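Local coordinates for mannan endo-1,4-beta-mannosidase (Bacillus subtilis, PDB 3CBW), which catalyses the random endo-hydrolysis of beta-1,4-mannosidic linkages in mannan, galactomannan and glucomannan, and takes part in glucomannan degradation, at residues Gly44-Tyr49 and Leu305-Glu310; Phe54-Ala59 and Ala71-Asp76; Asp98-Trp103 and Glu163-Pro168; Arg172-Met177 and Ser198-Leu203; Val246-Tyr251 and Phe271-Val276. The protein carries 3 engineered substitutions. All blocks are in the same frame, centred on the assembly; numbering follows the deposited sequence.

Contact 1 of 5, residues Gly44-Tyr49 and Leu305-Glu310; sequences GAFGGY and LAWNDE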
# COMPACT_ATOMS: atom_id res chain seq x y z
N GLY A 44 9.62 -5.81 -2.10
CA GLY A 44 9.12 -4.46 -2.29
C GLY A 44 9.89 -3.49 -1.44
O GLY A 44 10.39 -3.84 -0.36
N ALA A 45 9.95 -2.26 -1.92
CA ALA A 45 10.58 -1.18 -1.18
C ALA A 45 9.87 0.13 -1.44
O ALA A 45 9.43 0.39 -2.55
CB ALA A 45 12.03 -1.04 -1.56
N PHE A 46 9.78 0.96 -0.41
CA PHE A 46 9.29 2.32 -0.52
C PHE A 46 10.39 3.21 -1.08
O PHE A 46 11.51 3.24 -0.57
CB PHE A 46 8.85 2.83 0.85
CG PHE A 46 8.28 4.21 0.84
CD1 PHE A 46 7.21 4.54 0.00
CD2 PHE A 46 8.79 5.20 1.68
CE1 PHE A 46 6.64 5.81 0.01
CE2 PHE A 46 8.23 6.47 1.70
CZ PHE A 46 7.16 6.78 0.86
N GLY A 47 10.07 3.94 -2.15
CA GLY A 47 11.04 4.81 -2.80
C GLY A 47 11.05 6.23 -2.28
O GLY A 47 12.00 6.97 -2.55
N GLY A 48 9.98 6.64 -1.57
CA GLY A 48 9.90 7.96 -0.98
C GLY A 48 8.66 8.75 -1.38
O GLY A 48 7.77 8.24 -2.07
N TYR A 49 8.63 10.00 -0.93
CA TYR A 49 7.53 10.93 -1.18
C TYR A 49 7.82 11.76 -2.41
O TYR A 49 8.92 12.32 -2.55
CB TYR A 49 7.34 11.86 0.04
CG TYR A 49 6.86 11.12 1.25
CD1 TYR A 49 5.49 10.95 1.48
CD2 TYR A 49 7.77 10.56 2.16
CE1 TYR A 49 5.03 10.24 2.59
CE2 TYR A 49 7.31 9.84 3.26
CZ TYR A 49 5.95 9.69 3.45
OH TYR A 49 5.50 8.98 4.54
N LEU A 305 6.54 -4.96 1.54
CA LEU A 305 7.07 -3.66 1.12
C LEU A 305 7.82 -3.07 2.30
O LEU A 305 7.21 -2.58 3.25
CB LEU A 305 5.95 -2.71 0.67
CG LEU A 305 6.42 -1.35 0.13
CD1 LEU A 305 6.45 -1.36 -1.37
CD2 LEU A 305 5.56 -0.18 0.63
N ALA A 306 9.13 -3.18 2.26
CA ALA A 306 9.95 -2.63 3.32
C ALA A 306 10.07 -1.14 3.14
O ALA A 306 10.14 -0.65 2.00
CB ALA A 306 11.32 -3.29 3.34
N TRP A 307 10.09 -0.40 4.24
CA TRP A 307 10.22 1.05 4.12
C TRP A 307 11.67 1.43 3.76
O TRP A 307 12.54 0.58 3.64
CB TRP A 307 9.73 1.74 5.39
CG TRP A 307 8.97 3.02 5.15
CD1 TRP A 307 9.33 4.28 5.56
CD2 TRP A 307 7.72 3.16 4.46
NE1 TRP A 307 8.38 5.19 5.15
CE2 TRP A 307 7.38 4.53 4.49
CE3 TRP A 307 6.86 2.26 3.81
CZ2 TRP A 307 6.20 5.03 3.91
CZ3 TRP A 307 5.69 2.77 3.21
CH2 TRP A 307 5.38 4.14 3.28
N ASN A 308 11.90 2.72 3.54
CA ASN A 308 13.23 3.20 3.14
C ASN A 308 14.02 3.69 4.35
O ASN A 308 13.70 3.32 5.49
CB ASN A 308 13.12 4.28 2.04
CG ASN A 308 12.39 5.53 2.51
OD1 ASN A 308 11.76 5.56 3.57
ND2 ASN A 308 12.47 6.58 1.70
N ASP A 309 15.05 4.51 4.11
CA ASP A 309 15.88 5.09 5.17
C ASP A 309 16.36 4.02 6.16
O ASP A 309 16.84 2.98 5.73
CB ASP A 309 15.14 6.25 5.84
CG ASP A 309 14.79 7.37 4.86
OD1 ASP A 309 15.42 7.46 3.78
OD2 ASP A 309 13.89 8.17 5.17
N GLU A 310 16.22 4.25 7.47
CA GLU A 310 16.76 3.31 8.47
C GLU A 310 16.02 1.96 8.52
O GLU A 310 16.53 1.00 9.11
CB GLU A 310 16.84 3.96 9.86
CG GLU A 310 15.50 4.39 10.45
CD GLU A 310 15.17 5.85 10.18
OE1 GLU A 310 14.51 6.47 11.05
OE2 GLU A 310 15.57 6.39 9.11
O HOH W 1 7.42 7.82 6.02
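The seam that closes the (beta/alpha)8 barrel, between strands 41-49 and 301-306, sets Gly44, Ala45 and Phe46 beside Leu305, Ala306 and Trp307. Two backbone hydrogen bonds make the join: Ala306 N donates to Gly44 O, and Phe46 N to Ala306 O at 2.9 Å. With CG anti to its backbone N (chi1 -178°), Phe46 turns its ring toward Trp307. The ring lies in an offset stack against the six-membered ring of the indole, centroids 3.7 Å apart and planes at 14°. The closest atoms, Phe46 CD2 and Trp307 CE2, are 3.2 Å apart. Gly48 N sits over the opposite face of the phenyl ring, while Asn308 OD1 comes in plane to its edge, 3.5 Å from Phe46 CD2. One water accepts the N-H of Trp307 NE1 and hydrogen-bonds Tyr49 OH at 2.7 Å. An alanine in place of Trp307 would probably strip one face of Phe46 of its stacking partner and leave this water without its indole donor. Trp307 and Asn308 probably bind substrate, as in related enzymes. The indole, backed by Phe46 and tied at NE1, is likely to offer the sugar a firmly oriented aromatic surface beside Glu275, the probable nucleophile.

Contact 2 of 5, residues Phe54-Ala59 and Ala71-Asp76; sequences FSMAEA and AIYGCD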
# COMPACT_ATOMS: atom_id res chain seq x y z
N PHE A 54 11.34 10.90 -2.90
CA PHE A 54 11.25 9.83 -3.88
C PHE A 54 12.43 9.86 -4.83
O PHE A 54 12.78 10.91 -5.36
CB PHE A 54 9.97 9.87 -4.71
CG PHE A 54 9.90 8.73 -5.68
CD1 PHE A 54 9.41 7.50 -5.27
CD2 PHE A 54 10.40 8.86 -6.98
CE1 PHE A 54 9.38 6.42 -6.14
CE2 PHE A 54 10.37 7.78 -7.86
CZ PHE A 54 9.86 6.57 -7.44
N SER A 55 13.03 8.70 -5.07
CA SER A 55 14.05 8.57 -6.09
C SER A 55 14.27 7.09 -6.33
O SER A 55 13.66 6.25 -5.68
CB SER A 55 15.35 9.22 -5.62
OG SER A 55 15.91 8.45 -4.59
N MET A 56 15.16 6.77 -7.26
CA MET A 56 15.53 5.39 -7.49
C MET A 56 16.64 4.91 -6.57
O MET A 56 17.05 3.76 -6.66
CB MET A 56 15.92 5.19 -8.96
CG MET A 56 14.77 5.51 -9.93
SD MET A 56 13.15 4.73 -9.53
CE MET A 56 13.62 3.02 -9.60
N ALA A 57 17.08 5.78 -5.65
CA ALA A 57 18.20 5.45 -4.77
C ALA A 57 17.95 4.20 -3.93
O ALA A 57 18.82 3.35 -3.78
CB ALA A 57 18.57 6.63 -3.86
N GLU A 58 16.74 4.09 -3.38
CA GLU A 58 16.39 2.91 -2.58
C GLU A 58 16.49 1.61 -3.38
O GLU A 58 17.12 0.66 -2.93
CB GLU A 58 15.01 3.09 -1.92
CG GLU A 58 14.54 1.89 -1.08
CD GLU A 58 15.42 1.60 0.13
OE1 GLU A 58 16.21 2.48 0.56
OE2 GLU A 58 15.31 0.48 0.68
N ALA A 59 15.91 1.57 -4.58
CA ALA A 59 16.04 0.40 -5.45
C ALA A 59 17.50 0.12 -5.79
O ALA A 59 17.94 -1.03 -5.77
CB ALA A 59 15.24 0.59 -6.72
N ALA A 71 10.68 -6.26 -6.42
CA ALA A 71 9.62 -6.41 -7.42
C ALA A 71 8.65 -5.23 -7.41
O ALA A 71 8.21 -4.77 -8.48
CB ALA A 71 8.88 -7.72 -7.24
N ILE A 72 8.31 -4.73 -6.22
CA ILE A 72 7.39 -3.62 -6.06
C ILE A 72 8.14 -2.37 -5.60
O ILE A 72 9.01 -2.45 -4.73
CB ILE A 72 6.31 -3.99 -5.02
CG1 ILE A 72 5.48 -5.16 -5.54
CG2 ILE A 72 5.43 -2.77 -4.68
CD1 ILE A 72 4.64 -5.83 -4.48
N TYR A 73 7.82 -1.23 -6.22
CA TYR A 73 8.44 0.03 -5.82
C TYR A 73 7.34 1.02 -5.49
O TYR A 73 6.42 1.22 -6.28
CB TYR A 73 9.37 0.57 -6.89
CG TYR A 73 10.50 1.41 -6.33
CD1 TYR A 73 11.38 0.90 -5.39
CD2 TYR A 73 10.70 2.72 -6.78
CE1 TYR A 73 12.43 1.67 -4.89
CE2 TYR A 73 11.76 3.49 -6.28
CZ TYR A 73 12.63 2.95 -5.36
OH TYR A 73 13.69 3.68 -4.87
N GLY A 74 7.45 1.61 -4.30
CA GLY A 74 6.41 2.49 -3.80
C GLY A 74 6.72 3.96 -3.90
O GLY A 74 7.87 4.38 -3.74
N CYS A 75 5.67 4.75 -4.13
CA CYS A 75 5.75 6.21 -4.01
C CYS A 75 4.55 6.69 -3.21
O CYS A 75 3.50 6.05 -3.21
CB CYS A 75 5.74 6.88 -5.40
SG CYS A 75 5.45 8.73 -5.44
N ASP A 76 4.71 7.81 -2.52
CA ASP A 76 3.57 8.44 -1.85
C ASP A 76 3.42 9.83 -2.42
O ASP A 76 4.35 10.63 -2.40
CB ASP A 76 3.80 8.42 -0.33
CG ASP A 76 2.56 8.78 0.46
OD1 ASP A 76 1.99 9.87 0.25
OD2 ASP A 76 2.18 7.95 1.33
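The hydroxyl of Tyr73 is gripped from two points of the 54-59 segment. It donates to Ser55 O, 2.7 Å from Tyr73 OH, in the carbonyl plane and on a lone pair, and it accepts from Ala59 N at 3.1 Å from that same OH, with an N-H...O angle of 154°. These two bonds span the start of helix 57-66, where Ser55 OG also accepts from Ala57 N as a capping bond. Carbon and sulfur do most of the packing round the ring. Ala59 CB lies 3.5 Å from Tyr73 CE1; Met56, its chain bent at chi2 and chi3, places SD 3.7 Å from Tyr73 CE2 in an oblique Met-aromatic contact. Phe54 packs against the strand further along, its CE1 3.5 Å from Gly74 O, which lies in plane at the ring edge, and its CD1 3.7 Å from Cys75 CB. Cys75 is held in turn by its disulfide to Cys95, and the ring of Tyr102 from helix 96-104 meets Tyr73. A tyrosine on the second strand thus pins the first turn of the connecting helix, within the beta-alpha-beta unit of strand 41-49, helix 57-66 and strand 72-79 that begins the TIM barrel.

Contact 3 of 5, residues Asp98-Trp103 and Glu163-Pro168; sequences DLMSYW and ENQGVP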
# COMPACT_ATOMS: atom_id res chain seq x y z
N ASP A 98 8.94 7.31 -13.15
CA ASP A 98 9.69 6.20 -12.57
C ASP A 98 8.81 4.98 -12.28
O ASP A 98 9.26 3.85 -12.44
CB ASP A 98 10.43 6.64 -11.32
CG ASP A 98 11.67 7.46 -11.64
OD1 ASP A 98 12.24 7.31 -12.75
OD2 ASP A 98 12.09 8.26 -10.78
N LEU A 99 7.57 5.22 -11.87
CA LEU A 99 6.66 4.11 -11.63
C LEU A 99 6.30 3.38 -12.92
O LEU A 99 6.26 2.15 -12.96
CB LEU A 99 5.40 4.61 -10.94
CG LEU A 99 5.54 5.26 -9.56
CD1 LEU A 99 4.18 5.65 -9.02
CD2 LEU A 99 6.28 4.38 -8.56
N MET A 100 6.03 4.15 -13.98
CA MET A 100 5.74 3.56 -15.28
C MET A 100 6.94 2.78 -15.81
O MET A 100 6.80 1.67 -16.32
CB MET A 100 5.33 4.65 -16.27
CG MET A 100 4.06 5.40 -15.87
SD MET A 100 3.51 6.73 -16.99
CE MET A 100 4.96 6.80 -18.05
N SER A 101 8.13 3.34 -15.64
CA SER A 101 9.35 2.68 -16.07
C SER A 101 9.59 1.40 -15.28
O SER A 101 10.09 0.41 -15.82
CB SER A 101 10.55 3.60 -15.92
OG SER A 101 10.42 4.74 -16.74
N TYR A 102 9.21 1.42 -14.00
CA TYR A 102 9.39 0.24 -13.17
C TYR A 102 8.56 -0.92 -13.69
O TYR A 102 9.06 -2.06 -13.78
CB TYR A 102 9.06 0.52 -11.69
CG TYR A 102 9.99 -0.22 -10.75
CD1 TYR A 102 9.60 -1.41 -10.14
CD2 TYR A 102 11.26 0.27 -10.48
CE1 TYR A 102 10.47 -2.10 -9.30
CE2 TYR A 102 12.13 -0.40 -9.63
CZ TYR A 102 11.73 -1.58 -9.04
OH TYR A 102 12.61 -2.24 -8.22
N TRP A 103 7.31 -0.64 -14.07
CA TRP A 103 6.46 -1.64 -14.72
C TRP A 103 7.04 -2.13 -16.04
O TRP A 103 7.12 -3.35 -16.28
CB TRP A 103 5.05 -1.08 -14.94
CG TRP A 103 4.21 -1.94 -15.83
CD1 TRP A 103 3.91 -1.71 -17.15
CD2 TRP A 103 3.62 -3.19 -15.50
NE1 TRP A 103 3.14 -2.73 -17.64
CE2 TRP A 103 2.95 -3.66 -16.65
CE3 TRP A 103 3.57 -3.97 -14.33
CZ2 TRP A 103 2.26 -4.86 -16.67
CZ3 TRP A 103 2.88 -5.16 -14.36
CH2 TRP A 103 2.23 -5.60 -15.52
N GLU A 163 -2.52 5.06 -16.06
CA GLU A 163 -3.54 4.31 -16.77
C GLU A 163 -3.38 4.42 -18.29
O GLU A 163 -3.64 3.46 -19.01
CB GLU A 163 -4.92 4.80 -16.35
CG GLU A 163 -6.03 3.90 -16.84
CD GLU A 163 -7.39 4.49 -16.66
OE1 GLU A 163 -7.48 5.70 -16.39
OE2 GLU A 163 -8.37 3.72 -16.76
N ASN A 164 -2.94 5.59 -18.75
CA ASN A 164 -2.74 5.83 -20.19
C ASN A 164 -1.68 4.93 -20.81
O ASN A 164 -1.67 4.72 -22.03
CB ASN A 164 -2.38 7.29 -20.44
CG ASN A 164 -3.56 8.23 -20.23
OD1 ASN A 164 -4.70 7.79 -20.17
ND2 ASN A 164 -3.28 9.52 -20.12
N GLN A 165 -0.79 4.39 -19.98
CA GLN A 165 0.20 3.42 -20.45
C GLN A 165 -0.15 1.99 -20.00
O GLN A 165 0.69 1.09 -20.10
CB GLN A 165 1.60 3.80 -19.96
CG GLN A 165 2.13 5.09 -20.54
CD GLN A 165 2.82 4.87 -21.86
OE1 GLN A 165 2.17 4.72 -22.90
NE2 GLN A 165 4.15 4.82 -21.84
N GLY A 166 -1.36 1.80 -19.48
CA GLY A 166 -1.81 0.47 -19.07
C GLY A 166 -1.07 -0.11 -17.87
O GLY A 166 -0.99 -1.33 -17.73
N VAL A 167 -0.53 0.75 -17.01
CA VAL A 167 0.28 0.30 -15.87
C VAL A 167 -0.61 -0.01 -14.66
O VAL A 167 -1.28 0.89 -14.14
CB VAL A 167 1.28 1.40 -15.49
CG1 VAL A 167 2.05 1.02 -14.23
CG2 VAL A 167 2.22 1.68 -16.66
N PRO A 168 -0.63 -1.28 -14.21
CA PRO A 168 -1.37 -1.62 -13.00
C PRO A 168 -0.70 -0.97 -11.78
O PRO A 168 0.53 -0.91 -11.73
CB PRO A 168 -1.23 -3.14 -12.91
CG PRO A 168 0.04 -3.44 -13.63
CD PRO A 168 0.12 -2.43 -14.74
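The indole of Trp103 carries the ring of Pro168 on one face, with Val167 CA also over a face. Pro168 CD stands 3.5 Å from the centroid of the six-membered ring of Trp103 and only 7° off its normal, a CH-pi contact over the centre, and Pro168 CG reaches toward Trp103 CZ3. Pro168 is modelled in two conformers, so its exact distances are less certain. Val167 slides past the indole in the opposite direction, its CG1 3.7 Å from Trp103 CB and its CG2 3.8 Å from Trp103 CD1. With CG anti to the backbone N (chi1 169°), Trp103 brings its ring face against Pro168. The ring also meets Trp335 edge-to-face and touches Thr22 and Val26 of helix 21-32.

One turn earlier in the helix, Met100 makes a more open contact: its CG is 4.2 Å from Val167 CG2, and its CE 4.1 Å from Gln165 CG, Met100 and the exposed Gln165 crossing at about a right angle. No hydrogen bond joins the segments, so apolar packing carries the contact. Gly166, at positive phi, is the C-prime residue of a Schellman motif, with Gly166 N bonded to Glu163 O and Val167 N to Leu162 O. This motif ends helix 143-163 and turns the chain toward strand 169-172, in a helix-to-strand loop of the (beta/alpha)8 fold that helix 96-104 covers, away from the catalytic residues.

Contact 4 of 5, residues Arg172-Met177 and Ser198-Leu203; sequences RPLHEM and SLYKQL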
# COMPACT_ATOMS: atom_id res chain seq x y z
N ARG A 172 -3.05 1.98 -2.25
CA ARG A 172 -3.24 1.68 -0.84
C ARG A 172 -3.58 2.95 -0.08
O ARG A 172 -2.72 3.53 0.57
CB ARG A 172 -1.95 1.03 -0.31
CG ARG A 172 -2.02 0.57 1.15
CD ARG A 172 -0.75 -0.16 1.53
NE ARG A 172 0.45 0.68 1.54
CZ ARG A 172 0.99 1.23 2.62
NH1 ARG A 172 0.46 1.05 3.82
NH2 ARG A 172 2.07 1.97 2.50
N PRO A 173 -4.86 3.38 -0.14
CA PRO A 173 -5.29 4.61 0.53
C PRO A 173 -5.71 4.37 1.98
O PRO A 173 -6.13 3.26 2.33
CB PRO A 173 -6.52 5.01 -0.28
CG PRO A 173 -7.15 3.68 -0.63
CD PRO A 173 -5.97 2.74 -0.88
N LEU A 174 -5.62 5.41 2.81
CA LEU A 174 -6.25 5.39 4.14
C LEU A 174 -5.75 4.23 4.99
O LEU A 174 -6.53 3.54 5.65
CB LEU A 174 -7.77 5.36 4.02
CG LEU A 174 -8.44 6.46 3.20
CD1 LEU A 174 -9.92 6.17 3.10
CD2 LEU A 174 -8.20 7.84 3.80
N HIS A 175 -4.43 4.06 5.01
CA HIS A 175 -3.81 2.94 5.71
C HIS A 175 -3.71 3.18 7.21
O HIS A 175 -3.86 4.32 7.69
CB HIS A 175 -2.42 2.68 5.10
CG HIS A 175 -1.46 3.81 5.25
ND1 HIS A 175 -1.67 5.06 4.71
CD2 HIS A 175 -0.24 3.84 5.83
CE1 HIS A 175 -0.62 5.83 4.99
NE2 HIS A 175 0.27 5.11 5.65
N GLU A 176 -3.50 2.10 7.96
CA GLU A 176 -3.29 2.18 9.42
C GLU A 176 -4.43 2.90 10.13
O GLU A 176 -4.22 3.65 11.09
CB GLU A 176 -1.94 2.81 9.76
CG GLU A 176 -0.79 1.99 9.19
CD GLU A 176 0.58 2.64 9.29
OE1 GLU A 176 0.75 3.66 10.00
OE2 GLU A 176 1.51 2.13 8.61
N MET A 177 -5.64 2.66 9.65
CA MET A 177 -6.84 3.31 10.14
C MET A 177 -7.23 2.88 11.56
O MET A 177 -7.99 3.59 12.22
CB MET A 177 -7.99 3.08 9.16
CG MET A 177 -8.66 1.69 9.21
SD MET A 177 -7.65 0.15 8.88
CE MET A 177 -7.14 0.42 7.13
N SER A 198 -17.73 3.27 11.22
CA SER A 198 -18.69 3.48 10.14
C SER A 198 -18.25 4.60 9.20
O SER A 198 -18.32 4.46 7.96
CB SER A 198 -20.06 3.82 10.72
OG SER A 198 -20.97 4.09 9.67
N LEU A 199 -17.79 5.70 9.78
CA LEU A 199 -17.34 6.84 8.98
C LEU A 199 -16.10 6.49 8.14
O LEU A 199 -15.99 6.95 6.99
CB LEU A 199 -17.06 8.05 9.87
CG LEU A 199 -18.29 8.63 10.61
CD1 LEU A 199 -17.83 9.69 11.62
CD2 LEU A 199 -19.32 9.20 9.65
N TYR A 200 -15.19 5.71 8.70
CA TYR A 200 -14.04 5.27 7.93
C TYR A 200 -14.48 4.50 6.69
O TYR A 200 -13.98 4.74 5.57
CB TYR A 200 -13.09 4.39 8.76
CG TYR A 200 -12.01 3.84 7.86
CD1 TYR A 200 -10.86 4.59 7.61
CD2 TYR A 200 -12.16 2.62 7.20
CE1 TYR A 200 -9.87 4.13 6.74
CE2 TYR A 200 -11.18 2.16 6.34
CZ TYR A 200 -10.05 2.92 6.11
OH TYR A 200 -9.09 2.43 5.26
N LYS A 201 -15.39 3.55 6.87
CA LYS A 201 -15.87 2.76 5.74
C LYS A 201 -16.48 3.67 4.69
O LYS A 201 -16.25 3.47 3.49
CB LYS A 201 -16.85 1.68 6.18
CG LYS A 201 -16.23 0.60 7.03
CD LYS A 201 -17.31 -0.36 7.47
CE LYS A 201 -16.85 -1.24 8.59
NZ LYS A 201 -18.02 -1.89 9.22
N GLN A 202 -17.24 4.67 5.12
CA GLN A 202 -17.82 5.65 4.20
C GLN A 202 -16.74 6.41 3.44
O GLN A 202 -16.87 6.64 2.24
CB GLN A 202 -18.72 6.60 4.96
CG GLN A 202 -19.98 5.93 5.48
CD GLN A 202 -20.80 6.85 6.36
OE1 GLN A 202 -21.16 7.95 5.95
NE2 GLN A 202 -21.08 6.41 7.59
N LEU A 203 -15.67 6.79 4.13
CA LEU A 203 -14.58 7.53 3.49
C LEU A 203 -13.84 6.67 2.47
O LEU A 203 -13.52 7.13 1.37
CB LEU A 203 -13.63 8.07 4.56
CG LEU A 203 -12.45 8.91 4.04
CD1 LEU A 203 -12.91 10.19 3.33
CD2 LEU A 203 -11.51 9.25 5.19
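Tyr200 reaches from helix 194-214 to the loop that follows strand 169-172, where its hydroxyl donates a hydrogen bond to Leu174 O, with Tyr200 OH 2.8 Å from that oxygen. The donor is tilted 27° from the carbonyl plane. With CG anti to the backbone N (chi1 174°), Tyr200 directs its ring toward the loop. Leu174 turns in the left-handed backbone region, its side chain set toward the helix: CB lies 3.6 Å from Tyr200 CE1, while CD1 carries on to Leu203 CG, 3.8 Å away.

The Met177 chain is folded. Its CG occupies the crowded position between the backbone N and the carbonyl carbon (chi1 77°), and further bends at chi2 and chi3 draw the chain across the phenol ring. CG consequently stands 3.7 Å from the centroid of the Tyr200 ring, over its face. CB comes 3.2 Å from Tyr200 CE1, and the terminal CE curls back toward Tyr200 OH. The sulfur is more distant and oblique, a Met-aromatic contact. Phe236 meets the same ring edge-to-face.

A phenylalanine in place of Tyr200 would probably keep much of this packing but leave Leu174 O without its hydroxyl donor and the loop freer to shift. Between Leu174 and Met177 lie His175 and Glu176, whose CB atoms point away from the helix. By analogy with relatives, the former probably helps position the nucleophile and the latter probably serves as proton donor. One hydroxyl bond and two apolar grips on the flanking residues thus hold the backbone between, which is consistent with a second-shell role in positioning them.

Contact 5 of 5, residues Val246-Tyr251 and Phe271-Val276; sequences VGLDAY and FAFTEV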
# COMPACT_ATOMS: atom_id res chain seq x y z
N VAL A 246 -5.75 -7.55 1.09
CA VAL A 246 -5.70 -7.14 2.49
C VAL A 246 -4.27 -7.30 2.99
O VAL A 246 -3.49 -8.10 2.45
CB VAL A 246 -6.68 -7.96 3.38
CG1 VAL A 246 -8.10 -7.69 2.93
CG2 VAL A 246 -6.37 -9.48 3.35
N GLY A 247 -3.90 -6.55 4.02
CA GLY A 247 -2.55 -6.71 4.52
C GLY A 247 -2.29 -5.98 5.80
O GLY A 247 -3.14 -5.26 6.30
N LEU A 248 -1.08 -6.16 6.31
CA LEU A 248 -0.65 -5.52 7.55
C LEU A 248 0.52 -4.61 7.33
O LEU A 248 1.50 -5.00 6.68
CB LEU A 248 -0.25 -6.58 8.58
CG LEU A 248 -1.39 -7.45 9.10
CD1 LEU A 248 -0.86 -8.63 9.88
CD2 LEU A 248 -2.35 -6.64 9.98
N ASP A 249 0.42 -3.41 7.89
CA ASP A 249 1.58 -2.56 8.12
C ASP A 249 2.18 -3.00 9.47
O ASP A 249 1.54 -2.86 10.51
CB ASP A 249 1.18 -1.10 8.18
CG ASP A 249 0.84 -0.52 6.80
OD1 ASP A 249 0.63 -1.28 5.84
OD2 ASP A 249 0.80 0.73 6.69
N ALA A 250 3.40 -3.53 9.43
CA ALA A 250 4.00 -4.23 10.57
C ALA A 250 5.39 -3.69 10.85
O ALA A 250 6.31 -3.90 10.06
CB ALA A 250 4.05 -5.75 10.30
N TYR A 251 5.52 -2.99 11.96
CA TYR A 251 6.83 -2.55 12.45
C TYR A 251 7.06 -3.26 13.76
O TYR A 251 6.26 -3.16 14.67
CB TYR A 251 6.88 -1.02 12.60
CG TYR A 251 6.88 -0.34 11.25
CD1 TYR A 251 8.07 -0.01 10.60
CD2 TYR A 251 5.67 -0.09 10.58
CE1 TYR A 251 8.06 0.58 9.34
CE2 TYR A 251 5.65 0.50 9.32
CZ TYR A 251 6.85 0.83 8.70
OH TYR A 251 6.87 1.41 7.46
N PHE A 271 -3.29 -11.77 0.78
CA PHE A 271 -2.71 -11.10 1.94
C PHE A 271 -1.27 -10.66 1.65
O PHE A 271 -0.50 -11.40 1.04
CB PHE A 271 -2.71 -12.06 3.14
CG PHE A 271 -1.99 -11.52 4.35
CD1 PHE A 271 -2.66 -10.76 5.30
CD2 PHE A 271 -0.62 -11.72 4.50
CE1 PHE A 271 -1.97 -10.23 6.38
CE2 PHE A 271 0.07 -11.18 5.57
CZ PHE A 271 -0.59 -10.46 6.50
N ALA A 272 -0.91 -9.46 2.12
CA ALA A 272 0.46 -8.96 1.98
C ALA A 272 0.92 -8.25 3.23
O ALA A 272 0.10 -7.79 4.04
CB ALA A 272 0.55 -8.02 0.79
N PHE A 273 2.23 -8.19 3.42
CA PHE A 273 2.82 -7.27 4.40
C PHE A 273 3.05 -5.94 3.71
O PHE A 273 4.06 -5.73 3.02
CB PHE A 273 4.10 -7.85 5.01
CG PHE A 273 3.82 -8.87 6.08
CD1 PHE A 273 3.28 -8.46 7.29
CD2 PHE A 273 4.00 -10.22 5.86
CE1 PHE A 273 2.96 -9.37 8.28
CE2 PHE A 273 3.70 -11.14 6.86
CZ PHE A 273 3.16 -10.71 8.06
N THR A 274 2.06 -5.07 3.83
CA THR A 274 1.94 -3.88 3.01
C THR A 274 2.92 -2.78 3.41
O THR A 274 3.18 -1.88 2.61
CB THR A 274 0.49 -3.40 3.01
OG1 THR A 274 -0.02 -3.43 4.35
CG2 THR A 274 -0.36 -4.32 2.15
N GLU A 275 3.45 -2.85 4.63
CA GLU A 275 4.64 -2.09 5.09
C GLU A 275 5.35 -2.98 6.08
O GLU A 275 4.72 -3.70 6.86
CB GLU A 275 4.29 -0.82 5.84
CG GLU A 275 3.78 0.27 4.97
CD GLU A 275 3.77 1.65 5.63
OE1 GLU A 275 4.52 1.93 6.60
OE2 GLU A 275 2.99 2.48 5.18
N VAL A 276 6.67 -2.94 6.06
CA VAL A 276 7.46 -3.66 7.06
C VAL A 276 8.69 -2.85 7.42
O VAL A 276 9.27 -2.17 6.57
CB VAL A 276 7.85 -5.11 6.62
CG1 VAL A 276 8.59 -5.14 5.34
CG2 VAL A 276 8.69 -5.82 7.68
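Asp249 and Tyr251 reach across to Thr274 and Glu275 in the tight, polar part of this parallel strand pair. Thr274 OG1 donates to Asp249 OD1 at 2.7 Å, nearly along the C-O bond of the acceptor. Tyr251 OH donates a hydrogen bond to Glu275 OE1 at 2.6 Å, on the anti side and 22° out of the carboxylate plane, the phenol ring being perpendicular to that plane. Asp249 OD2 and Glu275 OE2, two acceptors with no hydrogen bond between them, stand 3.2 Å apart, and Arg172 reaches both, NH1 to the first and NH2 to the second. Glu275 is probably the nucleophile and Tyr251 probably binds substrate, as in related enzymes; Tyr251 is partly exposed, marking the side nearer solvent. The backbones are close too: Gly247 CA lies 2.9 Å from Ala272 O, a fit that a side chain there would obstruct, and Ala250 N donates to Glu275 O. The bond from Thr274 N to Leu248 O is weak, a loosening of the strand pairing just before the chain turns a corner at Glu275.

The buried face of Val246, Leu248, Phe271 and Phe273 is joined by longer van der Waals contacts. Leu248 CD1 meets the edge of the Phe271 ring, 3.9 Å from CZ, while Val246 CG2 stays 4.4 Å from Phe271 CD1. Leu264 of helix 261-265 packs on this apolar face. Strand 220-224 borders the pair beyond strand 245-252, and strand 301-306 beyond strand 271-278.

Following the chain, strand 41-49 opens contact 1, whose partner, 305-310, comes 256 residues later; the four other contacts all lie within that span. Contact 2 closes first, a short loop through helix 57-66, and touches contact 1 because strands 41-49 and 72-79 are neighbours. Contact 3 then ties helix 96-104 to the loop entering strand 169-172, and contact 4 begins just beyond, joining the loop after that strand to helix 194-214. Contact 5 pairs strands 245-252 and 271-278. Contacts 2 to 5 run in series without crossing. Contact 5 meets contact 1 through strands 271-278 and 301-306, and contact 4 through side chains at the active site, gathering the probable catalytic residues.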